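Local coordinates for galactokinase (Bifidobacterium longum subsp. infantis ATCC 15697 = JCM 1222 = DSM 20088, PDB 6TEQ), which probably phosphorylates galactose at the expense of ATP, as a galactokinase of the GHMP kinase family, and here holds 2-deoxy-2-fluoro-galactose in its sugar site, at residues V76-G81 / D101-Y106; T64-K69 / F125-V130; T149-D154 / A166-L171. One frame throughout, in Å; residues are numbered along the deposited sequence.

Contact 1. Residues V76-G81 / D101-Y106; sequences VRVVSG and DGWSAY
Trp103 lays the six-membered end of its indole against strand 75-80, meeting Val78, the Val79 backbone and Ser80, while Ser104 beside it touches Val78 as well. The apolar contacts centre on one methyl group. Val78 CG2 lies 3.6 Å from Trp103 CH2 and 3.5 Å from Ser104 CB, touching both; the side chains of Val78 and Trp103 pass in opposed directions. CG of Trp103 sits between its own backbone N and carbonyl carbon (chi1 79°), and from there the indole reaches across to the strand. The ring also meets main chain: Trp103 CH2 is 3.6 Å from Val79 C.

A CH-pi contact adds to this. Ser80 CB stands over one face of the Trp103 indole, 4.1 Å from the centroid of its six-membered ring and displaced toward the rim. The serine hydroxyl takes no part: Ser80 OG lies anti to the backbone N (chi1 168°) and bonds to the backbone N of Val82 and to a sulfonate oxygen of a bound buffer molecule, MES.

Around the contact, Val78 also packs on Phe125 and Phe129 of strand 125-131, and both Val78 and Ser104 touch Ala88 of strand 86-91. Ser80 binds ADP in another structure of this protein, so the indole packs directly against a residue of the nucleotide site. With carbon doing nearly all the touching, the union of the strand with residues 103-104, just ahead of helix 105-116, rests on shape and dispersion, and the polar end of Ser80 is left to partners beyond the indole.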
loop_
_atom_site.group_PDB
_atom_site.type_symbol
_atom_site.label_atom_id
_atom_site.label_comp_id
_atom_site.label_asym_id
_atom_site.label_seq_id
_atom_site.Cartn_x
_atom_site.Cartn_y
_atom_site.Cartn_z
ATOM N N VAL A 76 11.804 -22.025 9.161
ATOM C CA VAL A 76 11.230 -21.190 8.075
ATOM C C VAL A 76 12.333 -20.970 7.067
ATOM O O VAL A 76 13.338 -20.337 7.429
ATOM C CB VAL A 76 10.647 -19.859 8.546
ATOM C CG1 VAL A 76 10.235 -19.067 7.313
ATOM C CG2 VAL A 76 9.481 -20.074 9.499
ATOM N N ARG A 77 12.125 -21.554 5.901
ATOM C CA ARG A 77 12.977 -21.324 4.726
ATOM C C ARG A 77 12.178 -20.488 3.730
ATOM O O ARG A 77 11.100 -20.891 3.335
ATOM C CB ARG A 77 13.536 -22.582 4.096
ATOM C CG ARG A 77 14.411 -23.395 5.017
ATOM C CD ARG A 77 15.003 -24.590 4.350
ATOM N NE ARG A 77 13.998 -25.501 3.920
ATOM C CZ ARG A 77 14.218 -26.533 3.128
ATOM N NH1 ARG A 77 15.434 -26.790 2.663
ATOM N NH2 ARG A 77 13.201 -27.303 2.793
ATOM N N VAL A 78 12.801 -19.466 3.186
ATOM C CA VAL A 78 12.171 -18.655 2.131
ATOM C C VAL A 78 13.211 -18.336 1.070
ATOM O O VAL A 78 14.390 -18.081 1.375
ATOM C CB VAL A 78 11.544 -17.371 2.714
ATOM C CG1 VAL A 78 10.370 -17.703 3.599
ATOM C CG2 VAL A 78 12.485 -16.479 3.422
ATOM N N VAL A 79 12.730 -18.231 -0.149
ATOM C CA VAL A 79 13.567 -17.827 -1.292
ATOM C C VAL A 79 12.728 -16.868 -2.124
ATOM O O VAL A 79 11.469 -17.021 -2.142
ATOM C CB VAL A 79 14.086 -19.046 -2.056
ATOM C CG1 VAL A 79 12.916 -19.830 -2.626
ATOM C CG2 VAL A 79 15.116 -18.662 -3.138
ATOM N N SER A 80 13.380 -15.961 -2.821
ATOM C CA SER A 80 12.681 -15.020 -3.720
ATOM C C SER A 80 13.278 -15.112 -5.099
ATOM O O SER A 80 14.506 -15.274 -5.166
ATOM C CB SER A 80 12.839 -13.600 -3.191
ATOM O OG SER A 80 12.430 -12.616 -4.143
ATOM N N GLY A 81 12.461 -14.914 -6.132
ATOM C CA GLY A 81 12.915 -14.945 -7.531
ATOM C C GLY A 81 13.970 -13.863 -7.777
ATOM O O GLY A 81 14.733 -13.984 -8.717
ATOM N N ASP A 101 17.189 -11.851 10.103
ATOM C CA ASP A 101 18.114 -11.056 9.243
ATOM C C ASP A 101 17.509 -10.838 7.826
ATOM O O ASP A 101 17.334 -11.836 7.128
ATOM C CB ASP A 101 19.506 -11.682 9.302
ATOM C CG ASP A 101 20.049 -11.806 10.712
ATOM O OD1 ASP A 101 19.938 -10.808 11.472
ATOM O OD2 ASP A 101 20.559 -12.891 11.054
ATOM N N GLY A 102 17.161 -9.573 7.471
ATOM C CA GLY A 102 16.935 -9.038 6.095
ATOM C C GLY A 102 15.464 -9.193 5.647
ATOM O O GLY A 102 14.551 -9.209 6.523
ATOM N N TRP A 103 15.199 -9.295 4.339
ATOM C CA TRP A 103 13.854 -9.420 3.697
ATOM C C TRP A 103 13.023 -10.592 4.297
ATOM O O TRP A 103 11.757 -10.495 4.286
ATOM C CB TRP A 103 14.004 -9.572 2.180
ATOM C CG TRP A 103 14.378 -10.952 1.718
ATOM C CD1 TRP A 103 15.636 -11.429 1.498
ATOM C CD2 TRP A 103 13.495 -12.023 1.321
ATOM N NE1 TRP A 103 15.590 -12.706 1.014
ATOM C CE2 TRP A 103 14.296 -13.125 0.937
ATOM C CE3 TRP A 103 12.127 -12.197 1.330
ATOM C CZ2 TRP A 103 13.770 -14.315 0.449
ATOM C CZ3 TRP A 103 11.596 -13.382 0.874
ATOM C CH2 TRP A 103 12.401 -14.448 0.509
ATOM N N SER A 104 13.664 -11.661 4.732
ATOM C CA SER A 104 12.983 -12.858 5.280
ATOM C C SER A 104 12.242 -12.519 6.565
ATOM O O SER A 104 11.385 -13.267 6.981
ATOM C CB SER A 104 13.929 -14.036 5.500
ATOM O OG SER A 104 14.923 -13.754 6.466
ATOM N N ALA A 105 12.547 -11.393 7.175
ATOM C CA ALA A 105 11.815 -10.943 8.383
ATOM C C ALA A 105 10.331 -10.777 8.020
ATOM O O ALA A 105 9.501 -10.944 8.901
ATOM C CB ALA A 105 12.386 -9.627 8.867
ATOM N N TYR A 106 10.017 -10.345 6.805
ATOM C CA TYR A 106 8.604 -10.069 6.435
ATOM C C TYR A 106 7.759 -11.339 6.441
ATOM O O TYR A 106 6.796 -11.443 7.229
ATOM C CB TYR A 106 8.562 -9.341 5.085
ATOM C CG TYR A 106 9.040 -7.900 5.152
ATOM C CD1 TYR A 106 8.152 -6.863 5.335
ATOM C CD2 TYR A 106 10.370 -7.575 4.996
ATOM C CE1 TYR A 106 8.563 -5.550 5.385
ATOM C CE2 TYR A 106 10.796 -6.247 5.007
ATOM C CZ TYR A 106 9.887 -5.230 5.189
ATOM O OH TYR A 106 10.227 -3.905 5.232
#

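Contact 2. Residues T64-K69 / F125-V130; sequences TFIALK and FDAAFV
Two neighbouring antiparallel strands of the large mixed sheet in the GHMP kinase N-terminal domain meet here, 64-69 against 125-130. Six backbone hydrogen bonds pair them, two each for Phe65 with Val130, Ala67 with Ala128 and Lys69 with Asp126; the bond from Phe65 N to Val130 O is 2.7 Å long and nearly straight at 170°. The alternating non-hydrogen-bonded pairs are Ile66 with Phe129 and Leu68 with Ala127, where CA-H groups approach carbonyls, as in Ala127 CA to Ala67 O at 3.1 Å.

Ile66, Leu68, Ala127 and Phe129 share one face of the sheet, which helix 141-156 covers. Thr64 CG2 comes to the edge of the Phe129 ring. Leu68 crosses Phe125 at about a right angle, with Leu68 CD1 3.5 Å from Phe125 CD2. On the other face, Ala67 and Ala128 pack under helix 12-27.

Ile66 and Phe129 run alongside each other in the same sense. CG1 of Ile66, anti to the backbone N (chi1 -172°), rides over the ring face 3.9 Å from the centroid of Phe129, and Ile66 CD1 reaches Phe129 CZ at 3.5 Å.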
loop_
_atom_site.group_PDB
_atom_site.type_symbol
_atom_site.label_atom_id
_atom_site.label_comp_id
_atom_site.label_asym_id
_atom_site.label_seq_id
_atom_site.Cartn_x
_atom_site.Cartn_y
_atom_site.Cartn_z
ATOM N N THR A 64 2.239 -10.568 -5.741
ATOM C CA THR A 64 3.315 -11.439 -5.229
ATOM C C THR A 64 2.676 -12.825 -5.086
ATOM O O THR A 64 1.665 -12.945 -4.344
ATOM C CB THR A 64 3.859 -10.931 -3.911
ATOM O OG1 THR A 64 4.490 -9.704 -4.249
ATOM C CG2 THR A 64 4.829 -11.848 -3.190
ATOM N N PHE A 65 3.323 -13.835 -5.645
ATOM C CA PHE A 65 2.898 -15.231 -5.610
ATOM C C PHE A 65 3.805 -16.007 -4.686
ATOM O O PHE A 65 5.035 -15.832 -4.702
ATOM C CB PHE A 65 2.961 -15.882 -6.992
ATOM C CG PHE A 65 1.934 -15.301 -7.922
ATOM C CD1 PHE A 65 2.184 -14.121 -8.576
ATOM C CD2 PHE A 65 0.809 -16.023 -8.285
ATOM C CE1 PHE A 65 1.219 -13.580 -9.399
ATOM C CE2 PHE A 65 -0.177 -15.464 -9.076
ATOM C CZ PHE A 65 0.059 -14.258 -9.663
ATOM N N ILE A 66 3.175 -16.698 -3.752
ATOM C CA ILE A 66 3.911 -17.490 -2.742
ATOM C C ILE A 66 3.545 -18.942 -2.962
ATOM O O ILE A 66 2.361 -19.318 -2.817
ATOM C CB ILE A 66 3.639 -17.100 -1.301
ATOM C CG1 ILE A 66 4.568 -17.801 -0.287
ATOM C CG2 ILE A 66 2.166 -17.168 -0.941
ATOM C CD1 ILE A 66 4.235 -17.482 1.140
ATOM N N ALA A 67 4.552 -19.744 -3.250
ATOM C CA ALA A 67 4.403 -21.232 -3.191
ATOM C C ALA A 67 4.826 -21.633 -1.768
ATOM O O ALA A 67 5.920 -21.243 -1.336
ATOM C CB ALA A 67 5.231 -21.875 -4.271
ATOM N N LEU A 68 3.968 -22.304 -1.018
ATOM C CA LEU A 68 4.268 -22.628 0.388
ATOM C C LEU A 68 3.946 -24.064 0.736
ATOM O O LEU A 68 2.975 -24.637 0.181
ATOM C CB LEU A 68 3.487 -21.641 1.267
ATOM C CG LEU A 68 3.723 -21.753 2.792
ATOM C CD1 LEU A 68 3.661 -20.395 3.455
ATOM C CD2 LEU A 68 2.730 -22.717 3.427
ATOM N N LYS A 69 4.716 -24.608 1.667
ATOM C CA LYS A 69 4.400 -25.922 2.286
ATOM C C LYS A 69 4.700 -25.790 3.759
ATOM O O LYS A 69 5.759 -25.299 4.128
ATOM C CB LYS A 69 5.198 -27.069 1.660
ATOM C CG LYS A 69 4.812 -28.427 2.180
ATOM C CD LYS A 69 5.544 -29.514 1.445
ATOM C CE LYS A 69 5.099 -30.876 1.919
ATOM N NZ LYS A 69 6.026 -31.871 1.407
ATOM N N PHE A 125 7.631 -23.298 7.944
ATOM C CA PHE A 125 7.201 -23.437 6.548
ATOM C C PHE A 125 8.390 -23.218 5.604
ATOM O O PHE A 125 9.403 -22.605 5.966
ATOM C CB PHE A 125 6.058 -22.485 6.203
ATOM C CG PHE A 125 6.395 -21.026 6.279
ATOM C CD1 PHE A 125 6.292 -20.358 7.474
ATOM C CD2 PHE A 125 6.748 -20.310 5.150
ATOM C CE1 PHE A 125 6.524 -18.989 7.552
ATOM C CE2 PHE A 125 7.035 -18.959 5.234
ATOM C CZ PHE A 125 6.946 -18.299 6.420
ATOM N N ASP A 126 8.223 -23.766 4.416
ATOM C CA ASP A 126 9.081 -23.494 3.240
ATOM C C ASP A 126 8.277 -22.647 2.282
ATOM O O ASP A 126 7.115 -22.966 2.045
ATOM C CB ASP A 126 9.532 -24.773 2.593
ATOM C CG ASP A 126 10.403 -25.632 3.477
ATOM O OD1 ASP A 126 11.268 -25.037 4.251
ATOM O OD2 ASP A 126 10.274 -26.899 3.322
ATOM N N ALA A 127 8.906 -21.606 1.736
ATOM C CA ALA A 127 8.213 -20.787 0.726
ATOM C C ALA A 127 9.165 -20.280 -0.348
ATOM O O ALA A 127 10.370 -20.008 -0.057
ATOM C CB ALA A 127 7.431 -19.659 1.361
ATOM N N ALA A 128 8.548 -20.037 -1.475
ATOM C CA ALA A 128 9.169 -19.391 -2.646
ATOM C C ALA A 128 8.240 -18.271 -3.106
ATOM O O ALA A 128 7.049 -18.460 -3.326
ATOM C CB ALA A 128 9.433 -20.332 -3.764
ATOM N N PHE A 129 8.817 -17.104 -3.270
ATOM C CA PHE A 129 8.088 -15.905 -3.754
ATOM C C PHE A 129 8.563 -15.502 -5.161
ATOM O O PHE A 129 9.782 -15.429 -5.425
ATOM C CB PHE A 129 8.422 -14.716 -2.840
ATOM C CG PHE A 129 7.913 -14.892 -1.468
ATOM C CD1 PHE A 129 6.619 -14.514 -1.180
ATOM C CD2 PHE A 129 8.657 -15.541 -0.496
ATOM C CE1 PHE A 129 6.135 -14.630 0.112
ATOM C CE2 PHE A 129 8.155 -15.680 0.781
ATOM C CZ PHE A 129 6.892 -15.272 1.064
ATOM N N VAL A 130 7.600 -15.205 -6.017
ATOM C CA VAL A 130 7.776 -14.555 -7.325
ATOM C C VAL A 130 6.809 -13.369 -7.338
ATOM O O VAL A 130 5.659 -13.551 -7.033
ATOM C CB VAL A 130 7.556 -15.495 -8.519
ATOM C CG1 VAL A 130 7.620 -14.704 -9.781
ATOM C CG2 VAL A 130 8.591 -16.645 -8.494
#

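Contact 3. Residues T149-D154 / A166-L171; sequences TALALD and AGRVTL
Ala150 and Leu171 mark the nearest backbone approach of helix segments 149-154 and 166-171, whose axes pass 10.1 Å apart with 111° between their N-to-C directions. Ala150 CA and Leu171 CA are 5.5 Å apart. Ala150 CB rests 3.8 Å from the carbonyl Leu171 O and also touches Leu171 CB.

Leu171 gives up more surface here than any other residue of the two segments. Its side chain crosses that of Asp154 at about a right angle and sets both methyl groups against the aspartate's aliphatic carbon, with Leu171 CD1 3.6 Å from Asp154 CB and Leu171 CD2 close behind. With CG of Asp154 anti to the backbone N (chi1 171°), the carboxylate carbon also lies by the Leu171 methyls. The carboxylate is buried and turned to backbone: OD1 accepts from the N of Tyr161, and OD2 more weakly from the N of Gly162. An alanine here would keep CB against Leu171 but would probably leave the amides of Tyr161 and Gly162 without their acceptor, freeing the connection between the helices to shift.

Leu151 meets Arg168 obliquely. Leu151 CD1 lies over one face of the guanidinium, 3.7 Å from Arg168 NH2, and also touches Leu171 CD1 at 4.2 Å. Arg168 is extended from CG to NE, and its group is held by bonds from NE to the carbonyl of Gly162 and from NH1 to those of Met196 and Ala412, so the leucine methyl packs on a flat group fixed by backbone oxygens. Asp154 and Arg168 thus both bond to the connection between the helices, the aspartate to its amides and the arginine to the O of Gly162. This is the packing of two consecutive helices, 141-156 and 165-183, joined by a short connection in the GHMP kinase N-terminal domain.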
loop_
_atom_site.group_PDB
_atom_site.type_symbol
_atom_site.label_atom_id
_atom_site.label_comp_id
_atom_site.label_asym_id
_atom_site.label_seq_id
_atom_site.Cartn_x
_atom_site.Cartn_y
_atom_site.Cartn_z
ATOM N N THR A 149 1.674 -14.341 2.459
ATOM C CA THR A 149 2.186 -15.337 3.454
ATOM C C THR A 149 1.084 -15.581 4.497
ATOM O O THR A 149 0.885 -16.721 4.856
ATOM C CB THR A 149 3.446 -14.826 4.123
ATOM O OG1 THR A 149 4.463 -14.512 3.177
ATOM C CG2 THR A 149 4.017 -15.839 5.088
ATOM N N ALA A 150 0.414 -14.540 4.962
ATOM C CA ALA A 150 -0.620 -14.656 6.026
ATOM C C ALA A 150 -1.755 -15.491 5.466
ATOM O O ALA A 150 -2.250 -16.373 6.152
ATOM C CB ALA A 150 -1.118 -13.277 6.449
ATOM N N LEU A 151 -2.139 -15.290 4.197
ATOM C CA LEU A 151 -3.254 -16.072 3.634
ATOM C C LEU A 151 -2.822 -17.529 3.486
ATOM O O LEU A 151 -3.626 -18.442 3.789
ATOM C CB LEU A 151 -3.682 -15.485 2.299
ATOM C CG LEU A 151 -5.040 -15.945 1.799
ATOM C CD1 LEU A 151 -6.203 -15.441 2.655
ATOM C CD2 LEU A 151 -5.200 -15.554 0.364
ATOM N N ALA A 152 -1.610 -17.750 3.002
ATOM C CA ALA A 152 -1.105 -19.122 2.774
ATOM C C ALA A 152 -1.046 -19.847 4.133
ATOM O O ALA A 152 -1.495 -21.008 4.206
ATOM C CB ALA A 152 0.240 -19.093 2.097
ATOM N N LEU A 153 -0.512 -19.227 5.185
ATOM C CA LEU A 153 -0.391 -19.875 6.488
ATOM C C LEU A 153 -1.775 -20.174 7.057
ATOM O O LEU A 153 -1.946 -21.234 7.654
ATOM C CB LEU A 153 0.430 -19.003 7.442
ATOM C CG LEU A 153 1.912 -18.958 7.114
ATOM C CD1 LEU A 153 2.624 -17.864 7.926
ATOM C CD2 LEU A 153 2.589 -20.330 7.327
ATOM N N ASP A 154 -2.697 -19.237 6.950
ATOM C CA ASP A 154 -4.072 -19.436 7.443
ATOM C C ASP A 154 -4.648 -20.685 6.784
ATOM O O ASP A 154 -5.338 -21.455 7.451
ATOM C CB ASP A 154 -4.913 -18.198 7.196
ATOM C CG ASP A 154 -6.391 -18.400 7.476
ATOM O OD1 ASP A 154 -6.731 -18.242 8.677
ATOM O OD2 ASP A 154 -7.115 -18.867 6.550
ATOM N N ALA A 166 -14.146 -10.223 7.290
ATOM C CA ALA A 166 -13.889 -9.904 8.712
ATOM C C ALA A 166 -12.761 -10.796 9.241
ATOM O O ALA A 166 -11.909 -10.294 9.991
ATOM C CB ALA A 166 -15.158 -10.074 9.499
ATOM N N GLY A 167 -12.740 -12.070 8.863
ATOM C CA GLY A 167 -11.667 -12.990 9.263
ATOM C C GLY A 167 -10.315 -12.461 8.770
ATOM O O GLY A 167 -9.318 -12.504 9.486
ATOM N N ARG A 168 -10.304 -11.938 7.552
ATOM C CA ARG A 168 -9.016 -11.506 6.995
ATOM C C ARG A 168 -8.404 -10.378 7.832
ATOM O O ARG A 168 -7.179 -10.218 7.786
ATOM C CB ARG A 168 -9.134 -11.124 5.523
ATOM C CG ARG A 168 -9.228 -12.338 4.652
ATOM C CD ARG A 168 -9.237 -11.892 3.210
ATOM N NE ARG A 168 -9.214 -13.029 2.340
ATOM C CZ ARG A 168 -8.839 -13.015 1.089
ATOM N NH1 ARG A 168 -8.596 -11.876 0.465
ATOM N NH2 ARG A 168 -8.881 -14.122 0.397
ATOM N N VAL A 169 -9.192 -9.637 8.636
ATOM C CA VAL A 169 -8.592 -8.596 9.490
ATOM C C VAL A 169 -7.587 -9.212 10.484
ATOM O O VAL A 169 -6.584 -8.578 10.831
ATOM C CB VAL A 169 -9.714 -7.758 10.140
ATOM C CG1 VAL A 169 -9.135 -6.856 11.215
ATOM C CG2 VAL A 169 -10.470 -6.989 9.042
ATOM N N THR A 170 -7.861 -10.408 10.985
ATOM C CA THR A 170 -6.878 -11.090 11.852
ATOM C C THR A 170 -5.545 -11.260 11.109
ATOM O O THR A 170 -4.474 -11.038 11.673
ATOM C CB THR A 170 -7.475 -12.403 12.339
ATOM O OG1 THR A 170 -8.561 -12.052 13.235
ATOM C CG2 THR A 170 -6.452 -13.251 13.059
ATOM N N LEU A 171 -5.608 -11.670 9.851
ATOM C CA LEU A 171 -4.407 -11.924 9.014
ATOM C C LEU A 171 -3.729 -10.613 8.638
ATOM O O LEU A 171 -2.522 -10.546 8.717
ATOM C CB LEU A 171 -4.837 -12.679 7.782
ATOM C CG LEU A 171 -5.517 -14.012 8.054
ATOM C CD1 LEU A 171 -5.868 -14.708 6.805
ATOM C CD2 LEU A 171 -4.754 -14.907 8.973
#

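Contacts 1 and 2 share one sheet, their centres 10 Å apart. Strands 75-80 and 125-131 are parallel neighbours in it, and Arg77 NE reaches Asp126 OD1 at 2.8 Å in a salt bridge that ties the two contacts. Contact 3 joins from the helical layer: Thr149 OG1 packs 3.3 Å from Phe129 CZ, and Leu153 CD2 meets Phe125 CD1 at 3.7 Å. Contacts 1 and 3 do not touch, their nearest atoms being about 6 Å apart. The nucleotide site, empty of ADP here, borders contact 1 through Ser80, and the side chain of Thr64 in contact 2 is about 5 Å from that of Ser141, another ADP-binding residue.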